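Local structure of polycyclic ketone monooxygenase (Myceliophthora thermophila, 5MQ6) at residues 40-46 with 228-233; 115-119 with 173-179. The protein inserts one oxygen atom beside the carbonyl group of ketones, polycyclic ones above all, to give esters or lactones, using FAD and NADPH. One frame throughout, in Å; residues are numbered along the deposited sequence.

Interaction 1 (40-46 with 228-233); sequences GQFIRLK and NPQVPK. With NDP (NADPH dihydro-nicotinamide-adenine-dinucleotide phosphate), chain C.
Phe42 lies with one ring face under the carboxamide of Gln230 and its rim against the adenine of NADPH. The amide is laid over the ring, the two planes 29° apart, with Gln230 NE2 above the ring centre, 3.4 Å from Phe42 CG; this nitrogen has its hydrogen bond elsewhere in the structure. Gln230 OE1 sits nearer the root of the side chain, 3.3 Å from Phe42 CB. With CG anti to the carbonyl carbon (chi1 -62°), the Phe42 ring swings beside its own backbone N, where its other face takes Gln41 CG toward the rim and its edge meets the cofactor, CE1 3.4 Å from N7A of NADPH. Pro232 touches the same base, its CB 3.6 Å from N6A. Replacing Phe42 by an alanine removes the ring, which is likely to leave one side of the Gln230 amide without its partner and to open a gap beside the adenine.

Behind these groups, strands 42-44 and 230-232 form a two-stranded antiparallel sheet. Ile43 and Val231 are its hydrogen-bonded pair, each N 2.9 Å from the O of the other (Ile43 N to Val231 O, Val231 N to Ile43 O). Their side chains lie on one face of the sheet; beyond the strand, Leu45 CD1 meets Val231 CG1 at 3.7 Å. The Lys233 chain is folded rather than extended, which runs CE tightly across Ile43 CB and carries NZ to Gly40 O, 2.7 Å away. At the far end Leu45 N bonds to Pro229 O, which also receives a water held by Lys46 N. Gln230 O is hydrogen-bonded to Thr476. Phe42 and Pro232 meet the adenine through carbon atoms, by van der Waals contact, while hydrogen bonds to NADPH come from residues such as Tyr600 and Thr301.

Interaction 2 (115-119 with 173-179); sequences AGGFG and LHDKALF
The Phe118 ring receives the edge of Phe179 on one face: Phe179 CZ stands over its centre, 3.8 Å from Phe118 CD2, with the planes at 84° and the centroids 5.0 Å apart, a T-shaped pair. In the plane of the Phe118 ring, Leu173 O approaches the rim at CZ. The Phe118 edge is turned toward the face of His174 in an offset edge-to-face pair, with Phe118 CE2 3.5 Å from His174 ND1, so that Phe118 serves as face to one partner and edge to the other. The Phe179 ring is itself covered on one face by the backbone: Gly117 CA lies 3.5 Å from its centroid and only 10° off the normal, a CH-pi contact.

The loop 115-119 follows strand 109-112 of the FAD-binding Rossmann-type domain and leads into helix 121-124; Ala115 touches FAD, and its N bonds to Asp113, a residue that binds the cofactor. Strand 177-178 runs parallel to strand 109-112, and the type I turn 173-176, closed by Lys176 N to Leu173 O at 2.9 Å, brings Leu173 and His174 to the ring of Phe118.

Phe179 keeps CG beside its backbone N (chi1 -66°), which lays the ring along Gly116 and Gly117; the course of the two backbones sets Phe179 CB 3.1 Å from Ala115 O. Ala177 CB adds an apolar contact with Phe118 CZ at 3.9 Å. Phe118 N is hydrogen-bonded to the hydroxyl of Tyr165, whose ring also makes an edge-to-face pair with Phe118, and His174 NE2 is bonded to Thr169.

From the N terminus the chain first reaches 40-46, whose strand waits for its partner until 228-233, so interaction 1 closes a loop of 181 residues. Within that loop lies interaction 2, where 115-119 meets 173-179 across 53 intervening residues, many of them helical; the two contacts nest and do not cross. Interaction 1 ties the N-terminal region to the segment that follows strand 218-221, beside NADPH. Interaction 2 joins the loop after strand 109-112 to the parallel neighbour of that strand, within the mixed sheet beside FAD. The centres of interaction 1 and interaction 2 are about 27 Å apart. The nearest atoms of interaction 1 and interaction 2 are about 11 Å apart, without touching.

Interaction 1 (40-46 with 228-233)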
loop_
_atom_site.group_PDB
_atom_site.type_symbol
_atom_site.label_atom_id
_atom_site.label_comp_id
_atom_site.label_asym_id
_atom_site.label_seq_id
_atom_site.Cartn_x
_atom_site.Cartn_y
_atom_site.Cartn_z
ATOM N N GLY A 40 15.701 2.354 10.975
ATOM C CA GLY A 40 17.110 1.864 10.814
ATOM C C GLY A 40 17.360 0.356 10.910
ATOM O O GLY A 40 18.383 -0.144 10.450
ATOM N N GLN A 41 16.455 -0.365 11.557
ATOM C CA GLN A 41 16.470 -1.846 11.579
ATOM C C GLN A 41 16.236 -2.615 10.217
ATOM O O GLN A 41 16.424 -3.850 10.150
ATOM C CB GLN A 41 15.425 -2.305 12.603
ATOM C CG GLN A 41 14.013 -1.784 12.253
ATOM C CD GLN A 41 12.982 -2.098 13.304
ATOM O OE1 GLN A 41 12.534 -1.265 14.105
ATOM N NE2 GLN A 41 12.613 -3.331 13.307
ATOM N N PHE A 42 15.772 -1.913 9.169
ATOM C CA PHE A 42 15.395 -2.539 7.897
ATOM C C PHE A 42 16.287 -1.976 6.840
ATOM O O PHE A 42 16.822 -0.914 6.997
ATOM C CB PHE A 42 13.916 -2.275 7.504
ATOM C CG PHE A 42 12.898 -2.846 8.514
ATOM C CD1 PHE A 42 12.852 -4.215 8.785
ATOM C CD2 PHE A 42 12.013 -1.993 9.211
ATOM C CE1 PHE A 42 11.934 -4.740 9.726
ATOM C CE2 PHE A 42 11.099 -2.504 10.152
ATOM C CZ PHE A 42 11.053 -3.880 10.423
ATOM N N ILE A 43 16.475 -2.727 5.772
ATOM C CA ILE A 43 17.140 -2.223 4.593
ATOM C C ILE A 43 16.380 -2.737 3.398
ATOM O O ILE A 43 15.837 -3.868 3.436
ATOM C CB ILE A 43 18.663 -2.554 4.530
ATOM C CG1 ILE A 43 19.286 -2.113 3.185
ATOM C CG2 ILE A 43 18.980 -4.022 4.801
ATOM C CD1 ILE A 43 20.791 -2.131 3.243
ATOM N N ARG A 44 16.306 -1.916 2.349
ATOM C CA ARG A 44 15.743 -2.405 1.114
ATOM C C ARG A 44 16.591 -3.547 0.557
ATOM O O ARG A 44 17.848 -3.491 0.495
ATOM C CB ARG A 44 15.630 -1.332 0.042
ATOM C CG ARG A 44 14.876 -0.095 0.446
ATOM C CD ARG A 44 15.190 1.006 -0.569
ATOM N NE ARG A 44 14.249 2.103 -0.415
ATOM C CZ ARG A 44 14.296 3.026 0.555
ATOM N NH1 ARG A 44 15.259 2.997 1.479
ATOM N NH2 ARG A 44 13.366 3.983 0.608
ATOM N N LEU A 45 15.884 -4.563 0.106
ATOM C CA LEU A 45 16.483 -5.722 -0.533
ATOM C C LEU A 45 17.458 -5.293 -1.637
ATOM O O LEU A 45 18.633 -5.711 -1.625
ATOM C CB LEU A 45 15.391 -6.637 -1.108
ATOM C CG LEU A 45 15.679 -8.120 -1.310
ATOM C CD1 LEU A 45 16.433 -8.756 -0.117
ATOM C CD2 LEU A 45 14.366 -8.865 -1.626
ATOM N N LYS A 46 16.973 -4.428 -2.547
ATOM C CA LYS A 46 17.796 -3.948 -3.630
ATOM C C LYS A 46 19.011 -3.090 -3.191
ATOM O O LYS A 46 19.903 -2.941 -3.988
ATOM C CB LYS A 46 16.963 -3.148 -4.624
ATOM C CG LYS A 46 16.654 -1.760 -4.124
ATOM C CD LYS A 46 15.729 -1.050 -5.062
ATOM C CE LYS A 46 15.289 0.263 -4.429
ATOM N NZ LYS A 46 14.595 0.997 -5.501
ATOM N N ASN A 228 8.859 -1.679 -2.384
ATOM C CA ASN A 228 10.288 -1.943 -2.243
ATOM C C ASN A 228 10.456 -2.932 -1.136
ATOM O O ASN A 228 10.435 -2.517 0.047
ATOM C CB ASN A 228 10.951 -0.629 -1.878
ATOM C CG ASN A 228 10.998 0.299 -3.078
ATOM O OD1 ASN A 228 10.028 1.065 -3.391
ATOM N ND2 ASN A 228 12.098 0.184 -3.809
ATOM N N PRO A 229 10.567 -4.223 -1.483
ATOM C CA PRO A 229 10.667 -5.263 -0.443
ATOM C C PRO A 229 11.827 -4.953 0.483
ATOM O O PRO A 229 12.906 -4.649 -0.025
ATOM C CB PRO A 229 10.956 -6.541 -1.229
ATOM C CG PRO A 229 10.545 -6.259 -2.600
ATOM C CD PRO A 229 10.738 -4.797 -2.818
ATOM N N GLN A 230 11.614 -5.040 1.815
ATOM C CA GLN A 230 12.706 -4.895 2.773
ATOM C C GLN A 230 13.004 -6.185 3.458
ATOM O O GLN A 230 12.233 -7.157 3.390
ATOM C CB GLN A 230 12.372 -3.846 3.842
ATOM C CG GLN A 230 11.046 -4.123 4.599
ATOM C CD GLN A 230 10.776 -3.128 5.711
ATOM O OE1 GLN A 230 11.160 -1.942 5.648
ATOM N NE2 GLN A 230 10.084 -3.600 6.742
ATOM N N VAL A 231 14.152 -6.174 4.118
ATOM C CA VAL A 231 14.578 -7.234 5.044
ATOM C C VAL A 231 15.163 -6.600 6.280
ATOM O O VAL A 231 15.729 -5.481 6.236
ATOM C CB VAL A 231 15.606 -8.205 4.452
ATOM C CG1 VAL A 231 14.981 -8.888 3.261
ATOM C CG2 VAL A 231 16.889 -7.481 4.071
ATOM N N PRO A 232 15.019 -7.309 7.394
ATOM C CA PRO A 232 15.614 -6.816 8.629
ATOM C C PRO A 232 17.119 -6.995 8.579
ATOM O O PRO A 232 17.590 -7.898 7.892
ATOM C CB PRO A 232 15.004 -7.720 9.692
ATOM C CG PRO A 232 14.563 -8.952 8.954
ATOM C CD PRO A 232 14.472 -8.684 7.514
ATOM N N LYS A 233 17.846 -6.142 9.298
ATOM C CA LYS A 233 19.298 -6.241 9.403
ATOM C C LYS A 233 19.601 -7.385 10.364
ATOM O O LYS A 233 19.987 -7.126 11.493
ATOM C CB LYS A 233 19.913 -4.974 10.000
ATOM C CG LYS A 233 19.597 -3.670 9.314
ATOM C CD LYS A 233 20.564 -3.362 8.210
ATOM C CE LYS A 233 20.114 -2.047 7.582
ATOM N NZ LYS A 233 20.149 -0.822 8.471
HETATM P PA NDP C . 4.462 -6.651 6.934
HETATM O O1A NDP C . 5.476 -5.456 6.984
HETATM O O2A NDP C . 2.994 -6.495 7.241
HETATM O O5B NDP C . 5.115 -7.837 7.799
HETATM C C5B NDP C . 6.509 -8.042 7.908
HETATM C C4B NDP C . 6.632 -9.054 9.029
HETATM O O4B NDP C . 8.033 -9.345 9.279
HETATM C C3B NDP C . 6.010 -8.530 10.328
HETATM O O3B NDP C . 5.155 -9.547 10.882
HETATM C C2B NDP C . 7.256 -8.218 11.129
HETATM O O2B NDP C . 7.055 -8.212 12.572
HETATM C C1B NDP C . 8.222 -9.283 10.659
HETATM N N9A NDP C . 9.599 -8.922 11.002
HETATM C C8A NDP C . 10.272 -7.759 10.723
HETATM N N7A NDP C . 11.517 -7.786 11.237
HETATM C C5A NDP C . 11.597 -8.994 11.851
HETATM C C6A NDP C . 12.630 -9.666 12.629
HETATM N N6A NDP C . 13.780 -9.029 12.812
HETATM N N1A NDP C . 12.356 -10.898 13.107
HETATM C C2A NDP C . 11.160 -11.543 12.921
HETATM N N3A NDP C . 10.141 -10.999 12.236
HETATM C C4A NDP C . 10.339 -9.742 11.704
HETATM O O3 NDP C . 4.478 -7.310 5.481
HETATM P PN NDP C . 3.377 -8.242 4.693
HETATM O O1N NDP C . 4.061 -8.582 3.330
HETATM O O2N NDP C . 2.928 -9.413 5.538
HETATM O O5D NDP C . 2.101 -7.275 4.453
HETATM C C5D NDP C . 2.339 -5.963 3.837
HETATM C C4D NDP C . 1.043 -5.332 3.363
HETATM O O4D NDP C . 0.514 -6.044 2.222
HETATM C C3D NDP C . -0.060 -5.560 4.400
HETATM O O3D NDP C . 0.082 -4.850 5.688
HETATM C C2D NDP C . -1.336 -5.393 3.547
HETATM O O2D NDP C . -1.612 -3.980 3.277
HETATM C C1D NDP C . -0.954 -6.223 2.322
HETATM P P2B NDP C . 6.654 -6.822 13.306
HETATM O O1X NDP C . 7.612 -5.781 12.711
HETATM O O2X NDP C . 6.961 -6.963 14.782
HETATM O O3X NDP C . 5.143 -6.633 13.107
HETATM O O HOH W 1 14.143 -3.600 -2.330
#

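Interaction 2 (115-119 with 173-179)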
loop_
_atom_site.group_PDB
_atom_site.type_symbol
_atom_site.label_atom_id
_atom_site.label_comp_id
_atom_site.label_asym_id
_atom_site.label_seq_id
_atom_site.Cartn_x
_atom_site.Cartn_y
_atom_site.Cartn_z
ATOM N N ALA A 115 8.258 -2.805 -13.185
ATOM C CA ALA A 115 7.740 -4.142 -13.464
ATOM C C ALA A 115 7.849 -4.523 -14.899
ATOM O O ALA A 115 7.919 -3.671 -15.791
ATOM C CB ALA A 115 6.270 -4.254 -13.047
ATOM N N GLY A 116 7.758 -5.822 -15.158
ATOM C CA GLY A 116 7.821 -6.350 -16.547
ATOM C C GLY A 116 6.527 -6.325 -17.332
ATOM O O GLY A 116 6.445 -6.726 -18.536
ATOM N N GLY A 117 5.481 -5.833 -16.688
ATOM C CA GLY A 117 4.192 -5.780 -17.318
ATOM C C GLY A 117 3.212 -5.035 -16.405
ATOM O O GLY A 117 3.593 -4.524 -15.364
ATOM N N PHE A 118 1.953 -5.002 -16.821
ATOM C CA PHE A 118 0.909 -4.298 -16.081
ATOM C C PHE A 118 0.586 -4.987 -14.764
ATOM O O PHE A 118 0.761 -6.205 -14.625
ATOM C CB PHE A 118 -0.375 -4.180 -16.895
ATOM C CG PHE A 118 -0.229 -3.337 -18.121
ATOM C CD1 PHE A 118 -0.306 -1.955 -18.003
ATOM C CD2 PHE A 118 -0.062 -3.900 -19.387
ATOM C CE1 PHE A 118 -0.195 -1.121 -19.085
ATOM C CE2 PHE A 118 0.017 -3.046 -20.550
ATOM C CZ PHE A 118 -0.033 -1.658 -20.353
ATOM N N GLY A 119 0.082 -4.205 -13.821
ATOM C CA GLY A 119 -0.463 -4.795 -12.607
ATOM C C GLY A 119 0.087 -4.283 -11.285
ATOM O O GLY A 119 -0.558 -4.443 -10.295
ATOM N N LEU A 173 -3.823 0.134 -24.189
ATOM C CA LEU A 173 -2.658 0.675 -23.539
ATOM C C LEU A 173 -1.416 -0.109 -23.773
ATOM O O LEU A 173 -0.359 0.322 -23.356
ATOM C CB LEU A 173 -2.944 0.819 -22.023
ATOM C CG LEU A 173 -4.108 1.685 -21.646
ATOM C CD1 LEU A 173 -4.303 1.738 -20.122
ATOM C CD2 LEU A 173 -3.803 3.072 -22.071
ATOM N N HIS A 174 -1.506 -1.264 -24.437
ATOM C CA HIS A 174 -0.340 -2.104 -24.589
ATOM C C HIS A 174 0.846 -1.500 -25.285
ATOM O O HIS A 174 1.965 -1.862 -25.003
ATOM C CB HIS A 174 -0.687 -3.431 -25.258
ATOM C CG HIS A 174 -1.511 -4.315 -24.376
ATOM N ND1 HIS A 174 -0.971 -4.998 -23.299
ATOM C CD2 HIS A 174 -2.841 -4.527 -24.319
ATOM C CE1 HIS A 174 -1.921 -5.692 -22.698
ATOM N NE2 HIS A 174 -3.071 -5.391 -23.266
ATOM N N ASP A 175 0.608 -0.627 -26.229
ATOM C CA ASP A 175 1.680 0.019 -26.993
ATOM C C ASP A 175 1.933 1.377 -26.380
ATOM O O ASP A 175 2.475 2.217 -27.051
ATOM C CB ASP A 175 1.132 0.235 -28.424
ATOM C CG ASP A 175 -0.260 1.012 -28.398
ATOM O OD1 ASP A 175 -1.047 0.869 -27.379
ATOM O OD2 ASP A 175 -0.573 1.759 -29.381
ATOM N N LYS A 176 1.494 1.657 -25.145
ATOM C CA LYS A 176 1.805 2.940 -24.488
ATOM C C LYS A 176 2.516 2.798 -23.121
ATOM O O LYS A 176 2.394 3.632 -22.229
ATOM C CB LYS A 176 0.496 3.649 -24.362
ATOM C CG LYS A 176 -0.160 3.955 -25.744
ATOM C CD LYS A 176 -1.472 4.654 -25.517
ATOM C CE LYS A 176 -2.050 5.237 -26.828
ATOM N NZ LYS A 176 -3.125 4.428 -27.286
ATOM N N ALA A 177 3.255 1.738 -22.990
ATOM C CA ALA A 177 3.965 1.399 -21.798
ATOM C C ALA A 177 5.416 1.031 -22.019
ATOM O O ALA A 177 5.784 0.344 -22.916
ATOM C CB ALA A 177 3.251 0.264 -21.110
ATOM N N LEU A 178 6.243 1.492 -21.113
ATOM C CA LEU A 178 7.598 1.181 -21.058
ATOM C C LEU A 178 7.866 0.435 -19.734
ATOM O O LEU A 178 7.799 0.997 -18.643
ATOM C CB LEU A 178 8.406 2.450 -21.183
ATOM C CG LEU A 178 9.889 2.322 -20.910
ATOM C CD1 LEU A 178 10.560 1.376 -21.974
ATOM C CD2 LEU A 178 10.480 3.701 -20.838
ATOM N N PHE A 179 8.217 -0.838 -19.850
ATOM C CA PHE A 179 8.405 -1.691 -18.650
ATOM C C PHE A 179 9.897 -1.895 -18.364
ATOM O O PHE A 179 10.772 -1.386 -19.120
ATOM C CB PHE A 179 7.669 -3.047 -18.842
ATOM C CG PHE A 179 6.217 -2.912 -18.910
ATOM C CD1 PHE A 179 5.512 -2.427 -17.820
ATOM C CD2 PHE A 179 5.539 -3.212 -20.064
ATOM C CE1 PHE A 179 4.126 -2.264 -17.875
ATOM C CE2 PHE A 179 4.194 -3.086 -20.102
ATOM C CZ PHE A 179 3.475 -2.588 -18.997
#